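Local atomic coordinates of HutD family protein (Pseudomonas aeruginosa, PDB entry 1YLL), a protein that is of unknown function but belongs to the HutD family of cupin-fold proteins, whose name suggests a link, possibly regulatory, to histidine utilisation. Residues L6-A11 with G161-H166; W126-G131 with P187-A192; T141-A146 with C191-D196; D149-S154 with W180-H185. One frame throughout, in Å; residues are numbered along the deposited sequence. Where two conformers were deposited one is given.

Interaction 1 (L6-A11 with G161-H166); sequences LRILRA and GQLAAH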
loop_
_atom_site.group_PDB
_atom_site.type_symbol
_atom_site.label_atom_id
_atom_site.label_comp_id
_atom_site.label_asym_id
_atom_site.label_seq_id
_atom_site.Cartn_x
_atom_site.Cartn_y
_atom_site.Cartn_z
ATOM N N LEU D 6 -0.633 16.061 -4.330
ATOM C CA LEU D 6 -1.467 14.965 -4.808
ATOM C C LEU D 6 -2.909 15.040 -4.303
ATOM O O LEU D 6 -3.150 15.078 -3.104
ATOM C CB LEU D 6 -0.838 13.640 -4.396
ATOM C CG LEU D 6 -1.451 12.400 -5.030
ATOM C CD1 LEU D 6 -2.714 11.990 -4.298
ATOM C CD2 LEU D 6 -1.724 12.705 -6.501
ATOM N N ARG D 7 -3.865 15.050 -5.227
ATOM C CA ARG D 7 -5.271 15.130 -4.855
ATOM C C ARG D 7 -6.086 14.237 -5.775
ATOM O O ARG D 7 -5.716 14.018 -6.930
ATOM C CB ARG D 7 -5.773 16.572 -4.994
ATOM C CG ARG D 7 -5.063 17.602 -4.119
ATOM C CD ARG D 7 -5.429 17.452 -2.653
ATOM N NE ARG D 7 -5.003 18.598 -1.851
ATOM C CZ ARG D 7 -3.740 18.989 -1.697
ATOM N NH1 ARG D 7 -2.758 18.327 -2.291
ATOM N NH2 ARG D 7 -3.459 20.047 -0.950
ATOM N N ILE D 8 -7.176 13.694 -5.255
ATOM C CA ILE D 8 -8.042 12.876 -6.076
ATOM C C ILE D 8 -9.262 13.723 -6.333
ATOM O O ILE D 8 -9.951 14.159 -5.391
ATOM C CB ILE D 8 -8.400 11.550 -5.405
ATOM C CG1 ILE D 8 -7.128 10.696 -5.260
ATOM C CG2 ILE D 8 -9.407 10.790 -6.259
ATOM C CD1 ILE D 8 -7.353 9.335 -4.630
ATOM N N LEU D 9 -9.506 13.999 -7.615
ATOM C CA LEU D 9 -10.633 14.829 -8.006
ATOM C C LEU D 9 -11.852 13.940 -8.156
ATOM O O LEU D 9 -11.777 12.871 -8.746
ATOM C CB LEU D 9 -10.313 15.558 -9.334
ATOM C CG LEU D 9 -8.990 16.343 -9.234
ATOM C CD1 LEU D 9 -8.587 16.882 -10.598
ATOM C CD2 LEU D 9 -9.127 17.459 -8.192
ATOM N N ARG D 10 -12.975 14.359 -7.579
ATOM C CA ARG D 10 -14.170 13.551 -7.661
ATOM C C ARG D 10 -15.147 14.009 -8.731
ATOM O O ARG D 10 -15.505 15.173 -8.810
ATOM C CB ARG D 10 -14.856 13.531 -6.291
ATOM C CG ARG D 10 -13.888 13.120 -5.186
ATOM C CD ARG D 10 -13.528 11.645 -5.272
ATOM N NE ARG D 10 -12.512 11.289 -4.278
ATOM C CZ ARG D 10 -11.951 10.088 -4.168
ATOM N NH1 ARG D 10 -11.039 9.879 -3.232
ATOM N NH2 ARG D 10 -12.312 9.095 -4.976
ATOM N N ALA D 11 -15.606 13.054 -9.515
ATOM C CA ALA D 11 -16.520 13.335 -10.609
ATOM C C ALA D 11 -17.777 14.046 -10.128
ATOM O O ALA D 11 -18.279 14.933 -10.807
ATOM C CB ALA D 11 -16.875 12.058 -11.327
ATOM N N GLY D 161 -5.109 6.366 -2.094
ATOM C CA GLY D 161 -6.520 6.569 -2.352
ATOM C C GLY D 161 -7.134 5.598 -3.334
ATOM O O GLY D 161 -6.470 4.703 -3.873
ATOM N N GLN D 162 -8.430 5.778 -3.555
ATOM C CA GLN D 162 -9.187 4.930 -4.450
ATOM C C GLN D 162 -10.075 5.782 -5.312
ATOM O O GLN D 162 -10.616 6.796 -4.858
ATOM C CB GLN D 162 -10.069 3.981 -3.667
ATOM C CG GLN D 162 -9.380 2.736 -3.180
ATOM C CD GLN D 162 -10.284 1.913 -2.289
ATOM O OE1 GLN D 162 -10.540 2.282 -1.140
ATOM N NE2 GLN D 162 -10.791 0.802 -2.817
ATOM N N LEU D 163 -10.252 5.339 -6.545
ATOM C CA LEU D 163 -11.078 6.066 -7.488
ATOM C C LEU D 163 -12.388 5.374 -7.851
ATOM O O LEU D 163 -12.413 4.187 -8.175
ATOM C CB LEU D 163 -10.273 6.327 -8.777
ATOM C CG LEU D 163 -9.167 7.397 -8.905
ATOM C CD1 LEU D 163 -8.157 7.341 -7.805
ATOM C CD2 LEU D 163 -8.483 7.187 -10.256
ATOM N N ALA D 164 -13.472 6.148 -7.816
ATOM C CA ALA D 164 -14.776 5.646 -8.242
ATOM C C ALA D 164 -14.827 5.994 -9.743
ATOM O O ALA D 164 -13.903 6.655 -10.268
ATOM C CB ALA D 164 -15.904 6.361 -7.490
ATOM N N ALA D 165 -15.882 5.566 -10.426
ATOM C CA ALA D 165 -16.005 5.843 -11.864
ATOM C C ALA D 165 -15.944 7.338 -12.152
ATOM O O ALA D 165 -16.656 8.140 -11.545
ATOM C CB ALA D 165 -17.301 5.262 -12.416
ATOM N N HIS D 166 -15.070 7.672 -13.097
ATOM C CA HIS D 166 -14.776 9.023 -13.566
ATOM C C HIS D 166 -14.000 9.912 -12.630
ATOM O O HIS D 166 -13.807 11.092 -12.926
ATOM C CB HIS D 166 -16.036 9.751 -14.076
ATOM C CG HIS D 166 -16.600 9.140 -15.320
ATOM N ND1 HIS D 166 -17.580 9.747 -16.078
ATOM C CD2 HIS D 166 -16.335 7.957 -15.925
ATOM C CE1 HIS D 166 -17.894 8.963 -17.094
ATOM N NE2 HIS D 166 -17.153 7.869 -17.025
HETATM O O HOH W 1 -9.547 7.549 -1.741
#
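The guanidinium of Arg10 lies flat over Ile8, with Ile8 CG2 3.4 Å above the centre of its plane, and turns its edge toward the backbone of 161-166. At that edge Arg10 NH2 donates to Gln162 O at 2.9 Å, nearly straight at 163° and lying in the carbonyl plane. Beside it, water 1 accepts from Arg10 NH1 and also from Gln162 N (2.8 Å), so the guanidinium reaches both backbone polar atoms of Gln162, O directly and N through water. The bend at chi2 (-71°) swings the arginine chain back over its own strand, and a salt bridge from NH2 to Asp167 holds the charge. The strand axes stay 8.5 Å apart, too far for backbone pairing; N-terminal 6-9 and 158-163 are edge strands of different sheets in the C-terminal cupin-like barrel. Ile8 spans the distance. Extended at chi2 (-179°), it sends CD1 to within 3.7 Å of Gly161 CA, where glycine, having no side chain, lets the methyl meet the backbone. The Ile8 and Leu163 side chains cross obliquely, Ile8 CD1 to Leu163 CD1 3.8 Å. Farther along, the small Ala11 allows close approach, its CB resting 3.7 Å from His166 CB and 3.6 Å from His166 O.

Interaction 2 (W126-G131 with P187-A192); sequences WLRVEG and PAWVCA
Two tryptophans from successive non-hydrogen-bonded pairs, on the same face of the sheet, each take an aliphatic carbon of the opposite strand squarely over a six-membered ring. The strands, 126-129 and 187-192, are antiparallel neighbours in a sheet of the C-terminal cupin-like barrel, joined by four backbone hydrogen bonds in the pairs Leu127-Val190 and Val129-Ala188. Cys191 CB stands 3.6 Å from the centroid of the Trp126 six-membered ring, 1° off its normal. Cys191 SG, anti to the backbone N (chi1 -170°), leans over the adjoining five-membered ring, 3.9 Å from its centroid, a sulfur-aromatic contact that suits a polarisable, nearly apolar thiol. Trp126 NE1, at the rim, is hydrogen-bonded to Ser66 OG. Likewise Arg128 CB sits 3.6 Å from the six-membered centroid of Trp189, while Arg88 makes a cation-pi contact with that indole. On the other side of the sheet Leu127, Val129 and Val190 mesh, Leu127 CB lying 3.9 Å from Val190 CG2, and Val129 and Val190 face Leu182 of another sheet. The extended chain of Arg128 carries its guanidinium past Trp189 to Pro187, whose rigid ring offers an apolar surface: Pro187 CB lies 3.2 Å above the centre of the guanidinium plane. The guanidinium's rotation is fixed from its edge, where Arg128 NH2 forms a salt bridge with Glu130 OE2 at 2.9 Å, striking the oxygen from above the carboxylate plane.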
loop_
_atom_site.group_PDB
_atom_site.type_symbol
_atom_site.label_atom_id
_atom_site.label_comp_id
_atom_site.label_asym_id
_atom_site.label_seq_id
_atom_site.Cartn_x
_atom_site.Cartn_y
_atom_site.Cartn_z
ATOM N N TRP D 126 -4.512 4.367 -22.452
ATOM C CA TRP D 126 -5.590 3.646 -21.756
ATOM C C TRP D 126 -5.004 2.326 -21.287
ATOM O O TRP D 126 -4.358 1.633 -22.058
ATOM C CB TRP D 126 -6.748 3.378 -22.730
ATOM C CG TRP D 126 -7.598 4.579 -22.885
ATOM C CD1 TRP D 126 -7.539 5.523 -23.909
ATOM C CD2 TRP D 126 -8.613 5.026 -21.997
ATOM N NE1 TRP D 126 -8.460 6.492 -23.699
ATOM C CE2 TRP D 126 -9.134 6.233 -22.531
ATOM C CE3 TRP D 126 -9.136 4.537 -20.797
ATOM C CZ2 TRP D 126 -10.154 6.949 -21.900
ATOM C CZ3 TRP D 126 -10.147 5.247 -20.173
ATOM C CH2 TRP D 126 -10.649 6.433 -20.719
ATOM N N LEU D 127 -5.212 2.019 -19.999
ATOM C CA LEU D 127 -4.694 0.792 -19.388
ATOM C C LEU D 127 -5.832 0.045 -18.710
ATOM O O LEU D 127 -6.637 0.652 -18.023
ATOM C CB LEU D 127 -3.656 1.177 -18.342
ATOM C CG LEU D 127 -2.423 1.928 -18.875
ATOM C CD1 LEU D 127 -1.669 2.600 -17.719
ATOM C CD2 LEU D 127 -1.542 0.966 -19.627
ATOM N N ARG D 128 -5.892 -1.283 -18.890
ATOM C CA ARG D 128 -6.949 -2.048 -18.218
ATOM C C ARG D 128 -6.267 -2.667 -17.011
ATOM O O ARG D 128 -5.348 -3.485 -17.170
ATOM C CB ARG D 128 -7.504 -3.161 -19.100
ATOM C CG ARG D 128 -8.767 -3.812 -18.508
ATOM C CD ARG D 128 -9.374 -4.832 -19.474
ATOM N NE ARG D 128 -10.715 -5.262 -19.068
ATOM C CZ ARG D 128 -11.012 -6.475 -18.611
ATOM N NH1 ARG D 128 -12.263 -6.769 -18.279
ATOM N NH2 ARG D 128 -10.059 -7.390 -18.477
ATOM N N VAL D 129 -6.696 -2.258 -15.825
ATOM C CA VAL D 129 -6.120 -2.763 -14.585
ATOM C C VAL D 129 -6.820 -4.080 -14.224
ATOM O O VAL D 129 -7.986 -4.092 -13.859
ATOM C CB VAL D 129 -6.285 -1.750 -13.432
ATOM C CG1 VAL D 129 -5.617 -2.304 -12.177
ATOM C CG2 VAL D 129 -5.635 -0.415 -13.794
ATOM N N GLU D 130 -6.083 -5.174 -14.362
ATOM C CA GLU D 130 -6.598 -6.509 -14.070
ATOM C C GLU D 130 -5.808 -7.041 -12.889
ATOM O O GLU D 130 -4.768 -7.668 -13.049
ATOM C CB GLU D 130 -6.404 -7.407 -15.288
ATOM C CG GLU D 130 -7.307 -7.046 -16.453
ATOM C CD GLU D 130 -7.014 -7.874 -17.684
ATOM O OE1 GLU D 130 -6.596 -9.045 -17.519
ATOM O OE2 GLU D 130 -7.213 -7.365 -18.810
ATOM N N GLY D 131 -6.316 -6.758 -11.702
ATOM C CA GLY D 131 -5.651 -7.191 -10.504
ATOM C C GLY D 131 -4.629 -6.155 -10.110
ATOM O O GLY D 131 -4.817 -5.433 -9.140
ATOM N N PRO D 187 -11.813 -5.862 -13.138
ATOM C CA PRO D 187 -11.024 -5.126 -14.136
ATOM C C PRO D 187 -11.567 -3.740 -14.403
ATOM O O PRO D 187 -12.780 -3.543 -14.561
ATOM C CB PRO D 187 -11.093 -6.026 -15.351
ATOM C CG PRO D 187 -11.003 -7.393 -14.701
ATOM C CD PRO D 187 -11.985 -7.266 -13.550
ATOM N N ALA D 188 -10.672 -2.766 -14.467
ATOM C CA ALA D 188 -11.122 -1.405 -14.667
ATOM C C ALA D 188 -10.154 -0.695 -15.575
ATOM O O ALA D 188 -8.933 -0.825 -15.444
ATOM C CB ALA D 188 -11.223 -0.681 -13.341
ATOM N N TRP D 189 -10.735 0.038 -16.517
ATOM C CA TRP D 189 -9.972 0.811 -17.469
ATOM C C TRP D 189 -9.663 2.162 -16.873
ATOM O O TRP D 189 -10.530 2.785 -16.260
ATOM C CB TRP D 189 -10.795 1.010 -18.744
ATOM C CG TRP D 189 -10.754 -0.134 -19.704
ATOM C CD1 TRP D 189 -11.725 -1.105 -19.895
ATOM C CD2 TRP D 189 -9.701 -0.439 -20.613
ATOM N NE1 TRP D 189 -11.329 -1.982 -20.869
ATOM C CE2 TRP D 189 -10.091 -1.602 -21.330
ATOM C CE3 TRP D 189 -8.452 0.152 -20.899
ATOM C CZ2 TRP D 189 -9.282 -2.181 -22.311
ATOM C CZ3 TRP D 189 -7.650 -0.422 -21.861
ATOM C CH2 TRP D 189 -8.063 -1.584 -22.567
ATOM N N VAL D 190 -8.420 2.597 -17.059
ATOM C CA VAL D 190 -7.962 3.915 -16.603
ATOM C C VAL D 190 -7.203 4.568 -17.743
ATOM O O VAL D 190 -6.763 3.888 -18.656
ATOM C CB VAL D 190 -6.993 3.821 -15.362
ATOM C CG1 VAL D 190 -7.710 3.150 -14.176
ATOM C CG2 VAL D 190 -5.788 3.025 -15.697
ATOM N N CYS D 191 -7.085 5.899 -17.707
ATOM C CA CYS D 191 -6.309 6.589 -18.725
ATOM C C CYS D 191 -5.237 7.347 -17.966
ATOM O O CYS D 191 -5.537 8.204 -17.108
ATOM C CB CYS D 191 -7.174 7.530 -19.520
ATOM S SG CYS D 191 -6.263 8.181 -20.987
ATOM N N ALA D 192 -3.994 6.995 -18.255
ATOM C CA ALA D 192 -2.846 7.609 -17.615
ATOM C C ALA D 192 -2.359 8.719 -18.542
ATOM O O ALA D 192 -1.948 8.432 -19.667
ATOM C CB ALA D 192 -1.760 6.574 -17.429
HETATM O O HOH W 2 -13.056 -3.566 -17.561
#

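Interaction 3 (T141-A146 with C191-D196); sequences TLLLFA and CAVELD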
loop_
_atom_site.group_PDB
_atom_site.type_symbol
_atom_site.label_atom_id
_atom_site.label_comp_id
_atom_site.label_asym_id
_atom_site.label_seq_id
_atom_site.Cartn_x
_atom_site.Cartn_y
_atom_site.Cartn_z
ATOM N N THR D 141 3.976 15.701 -13.919
ATOM C CA THR D 141 2.533 15.737 -13.713
ATOM C C THR D 141 1.878 14.444 -14.172
ATOM O O THR D 141 2.178 13.959 -15.270
ATOM C CB THR D 141 1.890 16.906 -14.473
ATOM O OG1 THR D 141 2.279 18.144 -13.857
ATOM C CG2 THR D 141 0.357 16.793 -14.436
ATOM N N LEU D 142 1.052 13.857 -13.310
ATOM C CA LEU D 142 0.301 12.660 -13.671
ATOM C C LEU D 142 -1.193 12.876 -13.417
ATOM O O LEU D 142 -1.601 13.273 -12.334
ATOM C CB LEU D 142 0.772 11.399 -12.908
ATOM C CG LEU D 142 -0.208 10.198 -13.020
ATOM C CD1 LEU D 142 -0.222 9.665 -14.453
ATOM C CD2 LEU D 142 0.168 9.061 -12.090
ATOM N N LEU D 143 -2.013 12.648 -14.443
ATOM C CA LEU D 143 -3.447 12.717 -14.281
ATOM C C LEU D 143 -3.866 11.264 -14.545
ATOM O O LEU D 143 -3.555 10.694 -15.595
ATOM C CB LEU D 143 -4.071 13.654 -15.326
ATOM C CG LEU D 143 -3.525 15.080 -15.260
ATOM C CD1 LEU D 143 -3.947 15.880 -16.487
ATOM C CD2 LEU D 143 -4.032 15.701 -13.974
ATOM N N LEU D 144 -4.531 10.625 -13.582
ATOM C CA LEU D 144 -4.925 9.228 -13.775
ATOM C C LEU D 144 -6.448 9.165 -13.661
ATOM O O LEU D 144 -7.006 9.283 -12.571
ATOM C CB LEU D 144 -4.244 8.343 -12.706
ATOM C CG LEU D 144 -4.303 6.830 -12.865
ATOM C CD1 LEU D 144 -5.728 6.365 -12.747
ATOM C CD2 LEU D 144 -3.719 6.391 -14.216
ATOM N N PHE D 145 -7.115 9.034 -14.806
ATOM C CA PHE D 145 -8.565 9.045 -14.880
ATOM C C PHE D 145 -9.122 7.634 -14.853
ATOM O O PHE D 145 -8.667 6.800 -15.605
ATOM C CB PHE D 145 -8.979 9.697 -16.195
ATOM C CG PHE D 145 -10.465 9.679 -16.447
ATOM C CD1 PHE D 145 -11.296 10.597 -15.827
ATOM C CD2 PHE D 145 -11.016 8.742 -17.336
ATOM C CE1 PHE D 145 -12.671 10.600 -16.084
ATOM C CE2 PHE D 145 -12.401 8.737 -17.608
ATOM C CZ PHE D 145 -13.214 9.649 -16.994
ATOM N N ALA D 146 -10.084 7.353 -13.968
ATOM C CA ALA D 146 -10.674 6.014 -13.917
ATOM C C ALA D 146 -11.988 6.008 -14.672
ATOM O O ALA D 146 -12.881 6.771 -14.322
ATOM C CB ALA D 146 -10.936 5.609 -12.450
ATOM N N CYS D 191 -7.085 5.899 -17.707
ATOM C CA CYS D 191 -6.309 6.589 -18.725
ATOM C C CYS D 191 -5.237 7.347 -17.966
ATOM O O CYS D 191 -5.537 8.204 -17.108
ATOM C CB CYS D 191 -7.174 7.530 -19.520
ATOM S SG CYS D 191 -6.263 8.181 -20.987
ATOM N N ALA D 192 -3.994 6.995 -18.255
ATOM C CA ALA D 192 -2.846 7.609 -17.615
ATOM C C ALA D 192 -2.359 8.719 -18.542
ATOM O O ALA D 192 -1.948 8.432 -19.667
ATOM C CB ALA D 192 -1.760 6.574 -17.429
ATOM N N VAL D 193 -2.387 9.952 -18.045
ATOM C CA VAL D 193 -1.933 11.118 -18.823
ATOM C C VAL D 193 -0.716 11.712 -18.090
ATOM O O VAL D 193 -0.833 12.065 -16.919
ATOM C CB VAL D 193 -3.045 12.171 -18.918
ATOM C CG1 VAL D 193 -2.523 13.418 -19.653
ATOM C CG2 VAL D 193 -4.209 11.602 -19.719
ATOM N N GLU D 194 0.433 11.814 -18.764
ATOM C CA GLU D 194 1.627 12.354 -18.112
ATOM C C GLU D 194 2.083 13.555 -18.907
ATOM O O GLU D 194 2.070 13.527 -20.141
ATOM C CB GLU D 194 2.713 11.262 -18.003
ATOM C CG GLU D 194 2.166 10.081 -17.173
ATOM C CD GLU D 194 2.925 8.770 -17.312
ATOM O OE1 GLU D 194 2.254 7.689 -17.446
ATOM O OE2 GLU D 194 4.169 8.819 -17.255
ATOM N N LEU D 195 2.453 14.604 -18.186
ATOM C CA LEU D 195 2.891 15.848 -18.797
ATOM C C LEU D 195 4.191 16.308 -18.136
ATOM O O LEU D 195 4.430 16.039 -16.961
ATOM C CB LEU D 195 1.814 16.925 -18.577
ATOM C CG LEU D 195 0.485 16.675 -19.317
ATOM C CD1 LEU D 195 -0.709 17.087 -18.466
ATOM C CD2 LEU D 195 0.488 17.481 -20.589
ATOM N N ASP D 196 5.024 16.970 -18.926
ATOM C CA ASP D 196 6.261 17.561 -18.432
ATOM C C ASP D 196 6.331 18.931 -19.054
ATOM O O ASP D 196 5.878 19.134 -20.178
ATOM C CB ASP D 196 7.465 16.738 -18.824
ATOM C CG ASP D 196 7.766 15.666 -17.806
ATOM O OD1 ASP D 196 7.920 16.022 -16.617
ATOM O OD2 ASP D 196 7.854 14.491 -18.205
#
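Glu194 leaves its strand beside Leu142 and ends on another subunit. Its CB rests 3.9 Å from Thr141 O, the carbonyl that also receives the CA-H of Glu194. CG, anti to the carbonyl carbon (chi1 -60°), meets Leu142 CD1 at 3.6 Å as the two side chains run side by side in the same direction. Beyond CG the chain stays extended, chi2 162°, and this delivers the carboxylate to a subunit boundary, where OE1 forms a salt bridge with Arg123 of the third subunit. A long acidic residue suits a position whose aliphatic CB and CG pack beside the partner strand while the carboxylate meets an arginine; that pairing probably stabilises the ionised carboxylate in its buried setting. Six backbone hydrogen bonds fix the strand register beneath, two each in the pairs Thr141-Leu195, Leu143-Val193 and Phe145-Cys191, the straightest being Leu143 N to Val193 O at 2.8 Å. Both are inner strands of the five-stranded antiparallel sheet of the C-terminal cupin-like barrel. On the face of Leu142 and Glu194, where Leu169 touches both Leu142 and Leu144, Leu144 CD2 closes to 3.8 Å on Ala192 CB, the small alanine leaving room for the branched leucine that leans across. On the other face Leu143 CB and Val193 CB are 4.0 Å apart, and the side chains of Leu143 and Leu195 cross obliquely, Leu143 CD1 4.0 Å from Leu195 CD1. There Trp42 and Leu44 of strand 42-49 cover Leu143, while Phe145, its CG anti to the backbone N, turns its ring away from Cys191 to stack on Phe111.

Interaction 4 (D149-S154 with W180-H185); sequences DGVAIS and WRLTAH
Thr183 O is held twice: by the backbone N-H of Ala152, Ala152 N to Thr183 O being 2.8 Å, almost straight at 167° and in the carbonyl plane, and by the CA-H of Val151, with Val151 CA 3.4 Å from Thr183 O. Three more backbone bonds, Thr183 N to Ala152 O and the reciprocal pair between Ser154 and Arg181, complete the antiparallel pairing. On the Thr183 face packing is tight. Thr183 CG2 occupies the crowded position between backbone N and carbonyl carbon and comes within 3.2 Å of Ala152 CB, a fit that suits the small alanine; Thr183 OG1, anti to the backbone N, is hydrogen-bonded to Gly131 O. Ser154 OG, also in the crowded position (chi1 71°), leans to 3.3 Å from Arg181 CB. The other face is hydrophobic: Leu182 CD2 lies 3.6 Å from Ile153 CG1, the two chains side by side, and Ile153 CG2 meets the edge of the Trp180 indole at CE3, 3.9 Å away. That indole stacks on Trp135. Where the strand begins, Gly150, with the positive phi (98°) that suits glycine, and Val151 both oppose Leu163, forming a G1 beta bulge at the start of an inner strand of a four-stranded cupin-like barrel sheet.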
loop_
_atom_site.group_PDB
_atom_site.type_symbol
_atom_site.label_atom_id
_atom_site.label_comp_id
_atom_site.label_asym_id
_atom_site.label_seq_id
_atom_site.Cartn_x
_atom_site.Cartn_y
_atom_site.Cartn_z
ATOM N N ASP D 149 -15.095 1.932 -11.896
ATOM C CA ASP D 149 -14.848 2.017 -10.459
ATOM C C ASP D 149 -13.899 0.973 -9.867
ATOM O O ASP D 149 -13.682 -0.086 -10.440
ATOM C CB ASP D 149 -16.193 1.920 -9.718
ATOM C CG ASP D 149 -16.125 2.470 -8.309
ATOM O OD1 ASP D 149 -15.138 2.192 -7.601
ATOM O OD2 ASP D 149 -17.051 3.192 -7.899
ATOM N N GLY D 150 -13.330 1.308 -8.719
ATOM C CA GLY D 150 -12.505 0.368 -7.991
ATOM C C GLY D 150 -11.002 0.384 -8.089
ATOM O O GLY D 150 -10.360 -0.555 -7.603
ATOM N N VAL D 151 -10.421 1.429 -8.674
ATOM C CA VAL D 151 -8.973 1.447 -8.789
ATOM C C VAL D 151 -8.254 2.102 -7.633
ATOM O O VAL D 151 -8.450 3.288 -7.339
ATOM C CB VAL D 151 -8.520 2.139 -10.093
ATOM C CG1 VAL D 151 -6.986 2.169 -10.167
ATOM C CG2 VAL D 151 -9.078 1.376 -11.296
ATOM N N ALA D 152 -7.406 1.322 -6.973
ATOM C CA ALA D 152 -6.623 1.827 -5.860
ATOM C C ALA D 152 -5.233 2.196 -6.385
ATOM O O ALA D 152 -4.653 1.464 -7.178
ATOM C CB ALA D 152 -6.514 0.775 -4.756
ATOM N N ILE D 153 -4.709 3.315 -5.910
ATOM C CA ILE D 153 -3.409 3.797 -6.360
ATOM C C ILE D 153 -2.384 3.912 -5.249
ATOM O O ILE D 153 -2.682 4.404 -4.160
ATOM C CB ILE D 153 -3.494 5.226 -6.946
ATOM C CG1 ILE D 153 -4.618 5.337 -7.963
ATOM C CG2 ILE D 153 -2.171 5.586 -7.608
ATOM C CD1 ILE D 153 -4.848 6.778 -8.450
ATOM N N SER D 154 -1.171 3.450 -5.516
ATOM C CA SER D 154 -0.134 3.615 -4.521
ATOM C C SER D 154 1.043 4.258 -5.246
ATOM O O SER D 154 1.219 4.052 -6.447
ATOM C CB SER D 154 0.250 2.273 -3.907
ATOM O OG SER D 154 0.958 1.493 -4.833
ATOM N N TRP D 180 4.610 3.960 -9.624
ATOM C CA TRP D 180 3.157 3.956 -9.524
ATOM C C TRP D 180 2.575 2.557 -9.646
ATOM O O TRP D 180 2.924 1.822 -10.571
ATOM C CB TRP D 180 2.534 4.796 -10.661
ATOM C CG TRP D 180 2.856 6.239 -10.619
ATOM C CD1 TRP D 180 3.815 6.903 -11.338
ATOM C CD2 TRP D 180 2.178 7.222 -9.844
ATOM N NE1 TRP D 180 3.761 8.241 -11.059
ATOM C CE2 TRP D 180 2.767 8.467 -10.142
ATOM C CE3 TRP D 180 1.120 7.165 -8.922
ATOM C CZ2 TRP D 180 2.333 9.661 -9.552
ATOM C CZ3 TRP D 180 0.680 8.370 -8.327
ATOM C CH2 TRP D 180 1.289 9.586 -8.651
ATOM N N ARG D 181 1.651 2.203 -8.751
ATOM C CA ARG D 181 1.014 0.897 -8.806
ATOM C C ARG D 181 -0.497 1.035 -8.674
ATOM O O ARG D 181 -0.977 1.749 -7.807
ATOM C CB ARG D 181 1.545 -0.027 -7.702
ATOM C CG ARG D 181 0.904 -1.429 -7.787
ATOM C CD ARG D 181 1.353 -2.349 -6.651
ATOM N NE ARG D 181 2.797 -2.503 -6.611
ATOM C CZ ARG D 181 3.516 -3.114 -7.549
ATOM N NH1 ARG D 181 2.921 -3.645 -8.614
ATOM N NH2 ARG D 181 4.837 -3.184 -7.428
ATOM N N LEU D 182 -1.249 0.383 -9.554
ATOM C CA LEU D 182 -2.696 0.448 -9.485
ATOM C C LEU D 182 -3.200 -0.957 -9.232
ATOM O O LEU D 182 -2.653 -1.934 -9.750
ATOM C CB LEU D 182 -3.287 0.920 -10.809
ATOM C CG LEU D 182 -2.705 2.227 -11.347
ATOM C CD1 LEU D 182 -3.361 2.497 -12.693
ATOM C CD2 LEU D 182 -2.941 3.353 -10.418
ATOM N N THR D 183 -4.268 -1.047 -8.456
ATOM C CA THR D 183 -4.854 -2.338 -8.169
ATOM C C THR D 183 -6.375 -2.246 -8.287
ATOM O O THR D 183 -6.960 -1.185 -8.064
ATOM C CB THR D 183 -4.451 -2.795 -6.770
ATOM O OG1 THR D 183 -5.070 -4.053 -6.497
ATOM C CG2 THR D 183 -4.879 -1.789 -5.752
ATOM N N ALA D 184 -7.007 -3.343 -8.699
ATOM C CA ALA D 184 -8.458 -3.367 -8.832
ATOM C C ALA D 184 -8.995 -4.790 -8.652
ATOM O O ALA D 184 -8.353 -5.744 -9.057
ATOM C CB ALA D 184 -8.852 -2.829 -10.201
ATOM N N HIS D 185 -10.168 -4.929 -8.040
ATOM C CA HIS D 185 -10.778 -6.250 -7.833
ATOM C C HIS D 185 -11.439 -6.745 -9.115
ATOM O O HIS D 185 -11.225 -7.889 -9.544
ATOM C CB HIS D 185 -11.810 -6.180 -6.709
ATOM C CG HIS D 185 -11.209 -6.104 -5.340
ATOM N ND1 HIS D 185 -10.113 -5.318 -5.049
ATOM C CD2 HIS D 185 -11.559 -6.705 -4.179
ATOM C CE1 HIS D 185 -9.815 -5.438 -3.766
ATOM N NE2 HIS D 185 -10.677 -6.273 -3.215
#

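Overall arrangement
All four contacts belong to the C-terminal cupin-like barrel, whose two sheets face each other. Interactions 2 and 3 are consecutive steps across one sheet, sharing Cys191 and Ala192 on strand 187-197, and both touch the third subunit. Interaction 4 lies in the opposing sheet, its centre about 9 Å from that of interaction 2: Val190 CG1 meets Val151 CG2 at 3.6 Å, and Gly131 O accepts a hydrogen bond from Ala184 N at 3.1 Å. Interaction 1 bridges the sheets at their edges, about 11 Å between centres from interaction 4, to which it is joined by the hydrogen bond from Leu163 N to Val151 O (2.8 Å). His166 N likewise hydrogen-bonds to Ala146 O, joining interaction 1 to interaction 3.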